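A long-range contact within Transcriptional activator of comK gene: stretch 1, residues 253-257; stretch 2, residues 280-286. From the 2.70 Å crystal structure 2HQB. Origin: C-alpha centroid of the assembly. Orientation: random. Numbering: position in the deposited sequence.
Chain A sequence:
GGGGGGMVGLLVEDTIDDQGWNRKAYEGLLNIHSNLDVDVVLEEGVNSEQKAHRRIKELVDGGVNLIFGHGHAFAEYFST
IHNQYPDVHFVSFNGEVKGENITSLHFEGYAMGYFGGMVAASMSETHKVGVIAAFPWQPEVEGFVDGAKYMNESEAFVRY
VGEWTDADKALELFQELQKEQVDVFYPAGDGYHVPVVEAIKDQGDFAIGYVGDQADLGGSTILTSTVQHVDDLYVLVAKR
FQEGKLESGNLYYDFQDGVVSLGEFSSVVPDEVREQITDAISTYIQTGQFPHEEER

Stretch 1 (253-257) YDFQD
Stretch 2 280-286: AISTYIQ

A short turn packs against one side of a helix through a small apolar cluster centred on Phe-255, with a single tyrosine-to-aspartate hydrogen bond beside it. The contact is modest, burying 311 Å² summed over both sides, and joins residues at least 26 positions apart in one chain.

Stretch 2 is helical throughout, continuing a helix that begins earlier in the chain. Its phi/psi values stay near -60/-45 until Gln-286, at -91/-53, and its backbone bonds include Tyr-284 N to Ala-280 O at 2.8 Å and Ile-285 N to Ile-281 O at 2.6 Å. Stretch 1 enters extended, with Tyr-253 at -119/145 and Asp-254 at -150/-161, then turns: Phe-255 (-57/-34), Gln-256 (-69/-32) and Asp-257 (-83/-5) take helical angles without the regular bonds. A weak hydrogen bond from Asp-257 N to Asp-254 O, 3.1 Å, spans this turn. The backbones come nearest at Gln-256 and Ile-285, whose CA atoms lie 4.9 Å apart.

Phe-255 points its CA-to-CB bond toward the helix; its CB lies 4.0 Å from CG1 of Ile-285, and chi1 at -86° (m) with chi2 at 98° carries the ring to Ile-281, one helical turn earlier. There its CD2 lies 3.6 Å from CG2 of Ile-281, which approaches the ring obliquely. Both isoleucines are m,t, with chi1/chi2 of -73°/156° and -74°/167°; the CA-to-CB bond of Ile-281 points toward stretch 1 and that of Ile-285 sideways. Ile-281 lays an aliphatic methyl against the aromatic ring, while Ile-285 packs on the CB of Phe-255; these are apolar pairings that need no hydrogen-bond partner. Phe-255 CB also meets the edge of the Tyr-284 ring, 4.3 Å from CE2.

Tyr-284 combines apolar and polar contacts. Its CA-to-CB bond points sideways, but chi1 at 174° (t) and chi2 at 88° bring the end of the side chain nearer to stretch 1. There its OH donates a hydrogen bond to Asp-254 OD2 at 2.9 Å, a favourable pairing of a phenol donor with a carboxylate acceptor. Asp-254, pointing toward the helix with chi1 at -158° (t) and chi2 at -13°, uses its other oxygen locally: OD1 accepts a weak bond from Phe-255 N at 2.6 Å, with an angle of 139°. The buried carboxylate thus links the turn's backbone to the helix.

Gln-256 is exposed. Its CA-to-CB bond points sideways, its chi1 of -33° and chi2 of 108° are both off-well, and with chi3 at 42° its end approaches the helix, placing NE2 3.1 Å from Tyr-284 OH, though the poor angle rules out a hydrogen bond. Its aliphatic CG sits 4.0 Å from Ile-285 O.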

# COMPACT_ATOMS: atom_id res chain seq x y z
N TYR A 253 -9.45 3.59 3.49
CA TYR A 253 -9.56 3.90 2.07
C TYR A 253 -9.43 2.69 1.16
O TYR A 253 -8.66 1.77 1.45
CB TYR A 253 -8.52 4.95 1.72
CG TYR A 253 -8.65 6.18 2.58
CD1 TYR A 253 -8.30 6.15 3.93
CD2 TYR A 253 -9.13 7.36 2.07
CE1 TYR A 253 -8.44 7.28 4.73
CE2 TYR A 253 -9.26 8.49 2.85
CZ TYR A 253 -8.92 8.45 4.18
OH TYR A 253 -9.10 9.59 4.93
N ASP A 254 -10.18 2.68 0.06
CA ASP A 254 -10.18 1.53 -0.85
C ASP A 254 -10.45 2.00 -2.27
O ASP A 254 -10.29 3.19 -2.56
CB ASP A 254 -11.28 0.56 -0.43
CG ASP A 254 -11.05 -0.85 -0.92
OD1 ASP A 254 -10.18 -1.04 -1.79
OD2 ASP A 254 -11.76 -1.76 -0.44
N PHE A 255 -10.87 1.09 -3.14
CA PHE A 255 -11.16 1.46 -4.54
C PHE A 255 -12.20 2.56 -4.69
O PHE A 255 -12.13 3.37 -5.60
CB PHE A 255 -11.64 0.26 -5.33
CG PHE A 255 -10.54 -0.57 -5.93
CD1 PHE A 255 -10.10 -1.73 -5.29
CD2 PHE A 255 -10.03 -0.27 -7.18
CE1 PHE A 255 -9.19 -2.59 -5.91
CE2 PHE A 255 -9.11 -1.13 -7.80
CZ PHE A 255 -8.70 -2.29 -7.17
N GLN A 256 -13.16 2.58 -3.78
CA GLN A 256 -14.23 3.58 -3.81
C GLN A 256 -13.72 4.99 -3.49
O GLN A 256 -14.24 5.97 -4.00
CB GLN A 256 -15.32 3.18 -2.81
CG GLN A 256 -15.51 1.67 -2.64
CD GLN A 256 -14.99 1.16 -1.30
OE1 GLN A 256 -15.21 1.80 -0.27
NE2 GLN A 256 -14.32 0.01 -1.30
N ASP A 257 -12.69 5.11 -2.65
CA ASP A 257 -12.17 6.42 -2.29
C ASP A 257 -11.19 6.96 -3.32
O ASP A 257 -10.74 8.09 -3.20
CB ASP A 257 -11.51 6.37 -0.91
CG ASP A 257 -12.35 5.62 0.12
OD1 ASP A 257 -12.08 5.77 1.34
OD2 ASP A 257 -13.27 4.86 -0.26
N ALA A 280 -15.50 -5.59 -12.98
CA ALA A 280 -15.70 -6.09 -11.62
C ALA A 280 -15.36 -4.98 -10.64
O ALA A 280 -16.07 -4.77 -9.64
CB ALA A 280 -14.81 -7.30 -11.36
N ILE A 281 -14.28 -4.25 -10.92
CA ILE A 281 -13.86 -3.16 -10.07
C ILE A 281 -14.94 -2.08 -10.00
O ILE A 281 -15.37 -1.67 -8.90
CB ILE A 281 -12.49 -2.60 -10.56
CG1 ILE A 281 -11.39 -3.62 -10.21
CG2 ILE A 281 -12.15 -1.26 -9.88
CD1 ILE A 281 -10.19 -3.53 -11.06
N SER A 282 -15.40 -1.64 -11.16
CA SER A 282 -16.43 -0.60 -11.23
C SER A 282 -17.66 -1.06 -10.47
O SER A 282 -18.30 -0.28 -9.76
CB SER A 282 -16.77 -0.31 -12.68
OG SER A 282 -16.64 -1.50 -13.43
N THR A 283 -17.98 -2.34 -10.63
CA THR A 283 -19.13 -2.91 -9.94
C THR A 283 -18.91 -2.75 -8.45
O THR A 283 -19.74 -2.13 -7.75
CB THR A 283 -19.29 -4.39 -10.28
OG1 THR A 283 -19.75 -4.50 -11.63
CG2 THR A 283 -20.27 -5.07 -9.30
N TYR A 284 -17.79 -3.31 -7.97
CA TYR A 284 -17.41 -3.25 -6.56
C TYR A 284 -17.36 -1.79 -6.07
O TYR A 284 -17.70 -1.50 -4.92
CB TYR A 284 -16.05 -3.93 -6.35
CG TYR A 284 -15.51 -3.79 -4.94
CD1 TYR A 284 -15.83 -4.71 -3.94
CD2 TYR A 284 -14.73 -2.68 -4.59
CE1 TYR A 284 -15.40 -4.51 -2.60
CE2 TYR A 284 -14.30 -2.47 -3.28
CZ TYR A 284 -14.64 -3.37 -2.29
OH TYR A 284 -14.22 -3.11 -0.99
N ILE A 285 -16.92 -0.88 -6.93
CA ILE A 285 -16.91 0.51 -6.51
C ILE A 285 -18.33 1.03 -6.18
O ILE A 285 -18.50 1.82 -5.24
CB ILE A 285 -16.30 1.42 -7.57
CG1 ILE A 285 -14.80 1.23 -7.59
CG2 ILE A 285 -16.65 2.88 -7.27
CD1 ILE A 285 -14.14 1.83 -8.77
N GLN A 286 -19.35 0.60 -6.95
CA GLN A 286 -20.74 1.03 -6.71
C GLN A 286 -21.49 0.09 -5.77
O GLN A 286 -22.07 0.53 -4.77
CB GLN A 286 -21.51 1.17 -8.03
CG GLN A 286 -21.16 2.43 -8.82
CD GLN A 286 -20.76 2.12 -10.25
OE1 GLN A 286 -21.57 1.64 -11.04
NE2 GLN A 286 -19.50 2.40 -10.60